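Local coordinates for protein homospermidine synthase (Legionella pneumophila subsp. pneumophila str. Philadelphia 1, PDB 2PH5) that probably makes the polyamine homospermidine as a homospermidine synthase, and binds NAD in a Rossmann-type domain, at residues A[8-21]-A[33-47]. Numbering follows the deposited sequence.
Sequences KKILFKNRFVILGF and FEKFDIKPSQVTIIA. With NAD (nicotinamide-adenine-dinucleotide), chain C.
Hydrogen bonds from one side-chain amide tie the two segments together where their backbones part: Gln42 NE2 donates both to Phe12 O (2.8 Å) and to Asn14 O (2.7 Å), both acceptors tilted from the amide plane, Asn14 O the more so. The other end of that amide, OE1, accepts a nearly straight hydrogen bond from Lys39 N (N-H...O 170°), so both ends are engaged and the group's rotation is fixed. Lys9, bent at chi2, passes across Asp37 and brings NZ to Phe33 O (3.0 Å) at the end of helix 23-35, in the carbonyl plane. Backbone bonds exchanged by Ile10 with Lys35 and Asp37 form an isolated bridge opposite Phe36.

Further on, regular parallel pairing takes over. Strand 16-19 and strand 43-47 run side by side from Phe16 N–Gln42 O to Gly20 N–Ile46 O, joined through helix 23-35 as the first beta-alpha-beta unit of a Rossmann-type fold. Just past the C-terminal end of strand 16-19, Phe21 N makes a weak hydrogen bond to ribose O3B of NAD, and Ala47 lies near the adenine. Strand 86-89 continues the sheet beyond strand 16-19.

Aromatic and aliphatic groups add an apolar contact. Phe16 turns its edge to the face of Phe36 in a T-shaped pair, centroids 5.2 Å apart and planes at 71°. Ile38 CD1 touches two rings, meeting Phe12 at its edge through CD1 (3.5 Å) and Phe16 CD1 obliquely (3.6 Å), carried there by an extended chain with CG1 opposite the backbone N (chi1 -162°); helix 391-408 also packs on Phe12, Phe16 and Phe36. On one face of the sheet Val17 CG2 meets Thr44 CG2 (3.6 Å); on the other Ile18 CG2 lies alongside Ile45 CG1.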
loop_
_atom_site.group_PDB
_atom_site.type_symbol
_atom_site.label_atom_id
_atom_site.label_comp_id
_atom_site.label_asym_id
_atom_site.label_seq_id
_atom_site.Cartn_x
_atom_site.Cartn_y
_atom_site.Cartn_z
ATOM N N LYS A 8 7.291 -35.077 -28.209
ATOM C CA LYS A 8 8.434 -34.340 -27.687
ATOM C C LYS A 8 8.718 -34.754 -26.246
ATOM O O LYS A 8 9.202 -33.955 -25.441
ATOM C CB LYS A 8 8.175 -32.829 -27.755
ATOM C CG LYS A 8 8.534 -32.175 -29.090
ATOM C CD LYS A 8 7.628 -32.624 -30.226
ATOM C CE LYS A 8 8.034 -31.967 -31.542
ATOM N NZ LYS A 8 9.430 -32.313 -31.935
ATOM N N LYS A 9 8.414 -36.005 -25.926
ATOM C CA LYS A 9 8.633 -36.516 -24.581
ATOM C C LYS A 9 10.064 -37.032 -24.457
ATOM O O LYS A 9 10.394 -38.081 -25.002
ATOM C CB LYS A 9 7.657 -37.649 -24.298
ATOM C CG LYS A 9 7.277 -37.798 -22.842
ATOM C CD LYS A 9 6.116 -36.901 -22.480
ATOM C CE LYS A 9 5.443 -37.400 -21.219
ATOM N NZ LYS A 9 4.177 -36.687 -20.923
ATOM N N ILE A 10 10.905 -36.296 -23.735
ATOM C CA ILE A 10 12.308 -36.676 -23.554
ATOM C C ILE A 10 12.468 -37.958 -22.727
ATOM O O ILE A 10 11.884 -38.084 -21.652
ATOM C CB ILE A 10 13.105 -35.553 -22.846
ATOM C CG1 ILE A 10 12.732 -34.182 -23.432
ATOM C CG2 ILE A 10 14.600 -35.821 -22.964
ATOM C CD1 ILE A 10 12.987 -34.026 -24.915
ATOM N N LEU A 11 13.259 -38.905 -23.227
ATOM C CA LEU A 11 13.491 -40.161 -22.511
ATOM C C LEU A 11 14.570 -39.961 -21.451
ATOM O O LEU A 11 15.617 -39.362 -21.716
ATOM C CB LEU A 11 13.922 -41.271 -23.479
ATOM C CG LEU A 11 12.884 -41.753 -24.500
ATOM C CD1 LEU A 11 13.549 -42.662 -25.528
ATOM C CD2 LEU A 11 11.756 -42.476 -23.788
ATOM N N PHE A 12 14.304 -40.465 -20.253
ATOM C CA PHE A 12 15.234 -40.336 -19.145
ATOM C C PHE A 12 15.324 -41.662 -18.406
ATOM O O PHE A 12 14.342 -42.132 -17.824
ATOM C CB PHE A 12 14.758 -39.231 -18.202
ATOM C CG PHE A 12 15.792 -38.789 -17.222
ATOM C CD1 PHE A 12 15.616 -39.005 -15.859
ATOM C CD2 PHE A 12 16.946 -38.147 -17.661
ATOM C CE1 PHE A 12 16.577 -38.589 -14.938
ATOM C CE2 PHE A 12 17.915 -37.726 -16.755
ATOM C CZ PHE A 12 17.730 -37.947 -15.385
ATOM N N LYS A 13 16.510 -42.264 -18.438
ATOM C CA LYS A 13 16.738 -43.553 -17.794
ATOM C C LYS A 13 17.252 -43.459 -16.360
ATOM O O LYS A 13 17.456 -44.476 -15.700
ATOM C CB LYS A 13 17.705 -44.389 -18.641
ATOM C CG LYS A 13 17.016 -45.340 -19.621
ATOM C CD LYS A 13 16.230 -46.428 -18.880
ATOM C CE LYS A 13 15.586 -47.433 -19.838
ATOM N NZ LYS A 13 14.805 -48.502 -19.133
ATOM N N ASN A 14 17.460 -42.240 -15.876
ATOM C CA ASN A 14 17.949 -42.056 -14.518
ATOM C C ASN A 14 16.875 -41.604 -13.546
ATOM O O ASN A 14 15.689 -41.842 -13.764
ATOM C CB ASN A 14 19.119 -41.081 -14.519
ATOM C CG ASN A 14 20.391 -41.728 -15.018
ATOM O OD1 ASN A 14 20.467 -42.167 -16.164
ATOM N ND2 ASN A 14 21.395 -41.809 -14.149
ATOM N N ARG A 15 17.279 -40.958 -12.464
ATOM C CA ARG A 15 16.293 -40.523 -11.494
ATOM C C ARG A 15 16.467 -39.071 -11.124
ATOM O O ARG A 15 17.558 -38.521 -11.226
ATOM C CB ARG A 15 16.358 -41.403 -10.242
ATOM C CG ARG A 15 17.674 -41.362 -9.519
ATOM C CD ARG A 15 18.337 -42.736 -9.457
ATOM N NE ARG A 15 18.731 -43.085 -8.090
ATOM C CZ ARG A 15 19.600 -44.041 -7.777
ATOM N NH1 ARG A 15 20.181 -44.750 -8.736
ATOM N NH2 ARG A 15 19.877 -44.295 -6.504
ATOM N N PHE A 16 15.366 -38.451 -10.717
ATOM C CA PHE A 16 15.376 -37.054 -10.309
ATOM C C PHE A 16 15.267 -36.962 -8.796
ATOM O O PHE A 16 14.280 -37.410 -8.219
ATOM C CB PHE A 16 14.198 -36.304 -10.933
ATOM C CG PHE A 16 14.415 -35.905 -12.367
ATOM C CD1 PHE A 16 13.568 -36.368 -13.370
ATOM C CD2 PHE A 16 15.446 -35.040 -12.712
ATOM C CE1 PHE A 16 13.747 -35.970 -14.695
ATOM C CE2 PHE A 16 15.631 -34.639 -14.034
ATOM C CZ PHE A 16 14.779 -35.104 -15.023
ATOM N N VAL A 17 16.283 -36.406 -8.148
ATOM C CA VAL A 17 16.229 -36.241 -6.701
ATOM C C VAL A 17 15.934 -34.769 -6.433
ATOM O O VAL A 17 16.768 -33.904 -6.692
ATOM C CB VAL A 17 17.573 -36.588 -5.991
ATOM C CG1 VAL A 17 17.461 -36.269 -4.497
ATOM C CG2 VAL A 17 17.921 -38.059 -6.179
ATOM N N ILE A 18 14.746 -34.465 -5.936
ATOM C CA ILE A 18 14.454 -33.077 -5.653
ATOM C C ILE A 18 14.378 -32.843 -4.150
ATOM O O ILE A 18 13.577 -33.470 -3.449
ATOM C CB ILE A 18 13.146 -32.615 -6.370
ATOM C CG1 ILE A 18 12.502 -31.478 -5.575
ATOM C CG2 ILE A 18 12.229 -33.805 -6.638
ATOM C CD1 ILE A 18 11.154 -31.066 -6.085
ATOM N N LEU A 19 15.245 -31.973 -3.639
ATOM C CA LEU A 19 15.210 -31.705 -2.211
ATOM C C LEU A 19 14.484 -30.392 -2.021
ATOM O O LEU A 19 14.783 -29.395 -2.677
ATOM C CB LEU A 19 16.613 -31.643 -1.589
ATOM C CG LEU A 19 17.392 -30.345 -1.731
ATOM C CD1 LEU A 19 18.551 -30.326 -0.751
ATOM C CD2 LEU A 19 17.867 -30.212 -3.160
ATOM N N GLY A 20 13.522 -30.413 -1.109
ATOM C CA GLY A 20 12.702 -29.251 -0.855
ATOM C C GLY A 20 11.399 -29.503 -1.587
ATOM O O GLY A 20 11.414 -30.110 -2.658
ATOM N N PHE A 21 10.276 -29.075 -1.022
ATOM C CA PHE A 21 8.993 -29.273 -1.684
ATOM C C PHE A 21 8.036 -28.143 -1.328
ATOM O O PHE A 21 6.906 -28.377 -0.893
ATOM C CB PHE A 21 8.384 -30.626 -1.290
ATOM C CG PHE A 21 7.454 -31.207 -2.334
ATOM C CD1 PHE A 21 7.887 -31.387 -3.646
ATOM C CD2 PHE A 21 6.158 -31.604 -1.996
ATOM C CE1 PHE A 21 7.042 -31.960 -4.611
ATOM C CE2 PHE A 21 5.305 -32.179 -2.951
ATOM C CZ PHE A 21 5.747 -32.358 -4.262
ATOM N N PHE A 33 6.767 -34.420 -15.458
ATOM C CA PHE A 33 6.056 -35.537 -16.059
ATOM C C PHE A 33 5.463 -35.139 -17.398
ATOM O O PHE A 33 5.038 -35.988 -18.175
ATOM C CB PHE A 33 4.963 -36.034 -15.119
ATOM C CG PHE A 33 5.496 -36.721 -13.905
ATOM C CD1 PHE A 33 6.124 -37.958 -14.016
ATOM C CD2 PHE A 33 5.411 -36.117 -12.654
ATOM C CE1 PHE A 33 6.664 -38.587 -12.892
ATOM C CE2 PHE A 33 5.947 -36.736 -11.526
ATOM C CZ PHE A 33 6.575 -37.973 -11.644
ATOM N N GLU A 34 5.453 -33.841 -17.671
ATOM C CA GLU A 34 4.910 -33.338 -18.924
ATOM C C GLU A 34 5.978 -33.356 -20.014
ATOM O O GLU A 34 5.674 -33.551 -21.188
ATOM C CB GLU A 34 4.385 -31.915 -18.731
ATOM C CG GLU A 34 3.596 -31.363 -19.910
ATOM C CD GLU A 34 3.205 -29.909 -19.717
ATOM O OE1 GLU A 34 2.939 -29.507 -18.559
ATOM O OE2 GLU A 34 3.155 -29.164 -20.718
ATOM N N LYS A 35 7.232 -33.166 -19.617
ATOM C CA LYS A 35 8.344 -33.147 -20.556
ATOM C C LYS A 35 9.192 -34.418 -20.544
ATOM O O LYS A 35 10.040 -34.612 -21.417
ATOM C CB LYS A 35 9.241 -31.947 -20.258
ATOM C CG LYS A 35 8.694 -30.627 -20.741
ATOM C CD LYS A 35 8.975 -30.488 -22.203
ATOM C CE LYS A 35 8.709 -29.092 -22.686
ATOM N NZ LYS A 35 9.007 -29.049 -24.138
ATOM N N PHE A 36 8.975 -35.286 -19.564
ATOM C CA PHE A 36 9.762 -36.508 -19.478
ATOM C C PHE A 36 8.919 -37.768 -19.453
ATOM O O PHE A 36 7.913 -37.840 -18.749
ATOM C CB PHE A 36 10.662 -36.459 -18.243
ATOM C CG PHE A 36 11.749 -35.437 -18.338
ATOM C CD1 PHE A 36 12.943 -35.732 -18.980
ATOM C CD2 PHE A 36 11.562 -34.160 -17.827
ATOM C CE1 PHE A 36 13.940 -34.763 -19.111
ATOM C CE2 PHE A 36 12.552 -33.184 -17.954
ATOM C CZ PHE A 36 13.740 -33.487 -18.597
ATOM N N ASP A 37 9.330 -38.752 -20.248
ATOM C CA ASP A 37 8.637 -40.035 -20.313
ATOM C C ASP A 37 9.258 -40.884 -19.217
ATOM O O ASP A 37 9.807 -41.960 -19.456
ATOM C CB ASP A 37 8.850 -40.693 -21.676
ATOM C CG ASP A 37 8.205 -42.058 -21.765
ATOM O OD1 ASP A 37 7.052 -42.199 -21.300
ATOM O OD2 ASP A 37 8.849 -42.984 -22.298
ATOM N N ILE A 38 9.153 -40.364 -18.004
ATOM C CA ILE A 38 9.722 -40.988 -16.836
ATOM C C ILE A 38 8.647 -41.614 -15.956
ATOM O O ILE A 38 7.463 -41.273 -16.055
ATOM C CB ILE A 38 10.527 -39.927 -16.051
ATOM C CG1 ILE A 38 11.487 -40.595 -15.083
ATOM C CG2 ILE A 38 9.590 -38.992 -15.310
ATOM C CD1 ILE A 38 12.455 -39.621 -14.432
ATOM N N LYS A 39 9.066 -42.548 -15.111
ATOM C CA LYS A 39 8.146 -43.216 -14.202
ATOM C C LYS A 39 8.214 -42.485 -12.874
ATOM O O LYS A 39 9.242 -41.898 -12.530
ATOM C CB LYS A 39 8.558 -44.676 -13.968
ATOM C CG LYS A 39 9.162 -45.392 -15.171
ATOM C CD LYS A 39 9.528 -46.841 -14.825
ATOM C CE LYS A 39 10.401 -47.494 -15.903
ATOM N NZ LYS A 39 11.780 -46.917 -15.989
ATOM N N PRO A 40 7.120 -42.506 -12.107
ATOM C CA PRO A 40 7.133 -41.826 -10.814
ATOM C C PRO A 40 8.203 -42.429 -9.903
ATOM O O PRO A 40 8.770 -41.732 -9.073
ATOM C CB PRO A 40 5.713 -42.050 -10.297
ATOM C CG PRO A 40 5.308 -43.337 -10.947
ATOM C CD PRO A 40 5.817 -43.143 -12.349
ATOM N N SER A 41 8.489 -43.719 -10.066
ATOM C CA SER A 41 9.507 -44.366 -9.240
ATOM C C SER A 41 10.881 -43.740 -9.494
ATOM O O SER A 41 11.795 -43.879 -8.690
ATOM C CB SER A 41 9.564 -45.871 -9.522
ATOM O OG SER A 41 9.997 -46.139 -10.844
ATOM N N GLN A 42 11.023 -43.047 -10.616
ATOM C CA GLN A 42 12.285 -42.403 -10.944
ATOM C C GLN A 42 12.399 -41.026 -10.303
ATOM O O GLN A 42 13.295 -40.245 -10.627
ATOM C CB GLN A 42 12.434 -42.274 -12.455
ATOM C CG GLN A 42 12.809 -43.567 -13.144
ATOM C CD GLN A 42 12.793 -43.434 -14.644
ATOM O OE1 GLN A 42 11.735 -43.483 -15.275
ATOM N NE2 GLN A 42 13.966 -43.245 -15.229
ATOM N N VAL A 43 11.481 -40.724 -9.394
ATOM C CA VAL A 43 11.500 -39.443 -8.712
ATOM C C VAL A 43 11.440 -39.673 -7.205
ATOM O O VAL A 43 10.755 -40.574 -6.735
ATOM C CB VAL A 43 10.307 -38.571 -9.163
ATOM C CG1 VAL A 43 10.470 -37.150 -8.644
ATOM C CG2 VAL A 43 10.214 -38.579 -10.683
ATOM N N THR A 44 12.184 -38.868 -6.460
ATOM C CA THR A 44 12.230 -38.960 -5.001
ATOM C C THR A 44 12.321 -37.529 -4.450
ATOM O O THR A 44 13.018 -36.687 -5.018
ATOM C CB THR A 44 13.450 -39.817 -4.533
ATOM O OG1 THR A 44 13.670 -39.619 -3.134
ATOM C CG2 THR A 44 14.704 -39.443 -5.301
ATOM N N ILE A 45 11.593 -37.266 -3.363
ATOM C CA ILE A 45 11.547 -35.944 -2.730
ATOM C C ILE A 45 11.978 -35.985 -1.266
ATOM O O ILE A 45 11.504 -36.823 -0.502
ATOM C CB ILE A 45 10.118 -35.369 -2.733
ATOM C CG1 ILE A 45 9.608 -35.226 -4.163
ATOM C CG2 ILE A 45 10.080 -34.035 -1.989
ATOM C CD1 ILE A 45 8.143 -34.863 -4.222
ATOM N N ILE A 46 12.855 -35.064 -0.880
ATOM C CA ILE A 46 13.333 -34.969 0.492
ATOM C C ILE A 46 13.064 -33.546 0.948
ATOM O O ILE A 46 13.503 -32.602 0.291
ATOM C CB ILE A 46 14.839 -35.211 0.575
ATOM C CG1 ILE A 46 15.182 -36.505 -0.159
ATOM C CG2 ILE A 46 15.284 -35.218 2.037
ATOM C CD1 ILE A 46 16.634 -36.874 -0.107
ATOM N N ALA A 47 12.348 -33.392 2.060
ATOM C CA ALA A 47 12.013 -32.069 2.596
ATOM C C ALA A 47 11.906 -32.120 4.119
ATOM O O ALA A 47 11.627 -33.172 4.690
ATOM C CB ALA A 47 10.707 -31.584 1.992
HETATM P PA NAD C . 9.735 -22.669 0.373
HETATM O O1A NAD C . 10.176 -22.091 1.690
HETATM O O2A NAD C . 8.289 -22.596 0.025
HETATM O O5B NAD C . 10.193 -24.220 0.248
HETATM C C5B NAD C . 11.523 -24.609 0.581
HETATM C C4B NAD C . 11.504 -26.097 0.981
HETATM O O4B NAD C . 12.829 -26.419 1.342
HETATM C C3B NAD C . 10.614 -26.424 2.184
HETATM O O3B NAD C . 9.685 -27.457 1.848
HETATM C C2B NAD C . 11.579 -26.856 3.253
HETATM O O2B NAD C . 11.089 -27.825 4.151
HETATM C C1B NAD C . 12.813 -27.286 2.457
HETATM N N9A NAD C . 14.100 -27.129 3.145
HETATM C C8A NAD C . 14.375 -26.130 4.095
HETATM N N7A NAD C . 15.177 -26.588 5.077
HETATM C C5A NAD C . 15.422 -27.887 4.792
HETATM C C6A NAD C . 16.187 -28.850 5.450
HETATM N N6A NAD C . 16.876 -28.614 6.567
HETATM N N1A NAD C . 16.227 -30.117 4.885
HETATM C C2A NAD C . 15.546 -30.434 3.727
HETATM N N3A NAD C . 14.792 -29.500 3.056
HETATM C C4A NAD C . 14.755 -28.253 3.611
HETATM O O3 NAD C . 10.545 -21.860 -0.718
HETATM P PN NAD C . 10.657 -21.977 -2.314
HETATM O O1N NAD C . 10.479 -20.612 -2.863
HETATM O O2N NAD C . 9.729 -23.074 -2.766
HETATM O O5D NAD C . 12.179 -22.415 -2.276
HETATM C C5D NAD C . 12.995 -22.675 -3.391
HETATM C C4D NAD C . 13.797 -21.407 -3.595
HETATM O O4D NAD C . 13.640 -20.978 -4.921
HETATM C C3D NAD C . 14.650 -20.383 -2.876
HETATM O O3D NAD C . 16.004 -20.799 -2.787
HETATM C C2D NAD C . 14.459 -19.154 -3.747
HETATM O O2D NAD C . 15.486 -18.212 -3.623
HETATM C C1D NAD C . 14.299 -19.745 -5.142
HETATM N N1N NAD C . 13.409 -19.018 -6.077
HETATM C C2N NAD C . 13.898 -18.544 -7.273
HETATM C C3N NAD C . 13.001 -17.880 -8.137
HETATM C C7N NAD C . 13.437 -17.346 -9.457
HETATM O O7N NAD C . 12.486 -16.733 -10.233
HETATM N N7N NAD C . 14.668 -17.464 -9.906
HETATM C C4N NAD C . 11.624 -17.704 -7.785
HETATM C C5N NAD C . 11.167 -18.203 -6.547
HETATM C C6N NAD C . 12.037 -18.856 -5.695
#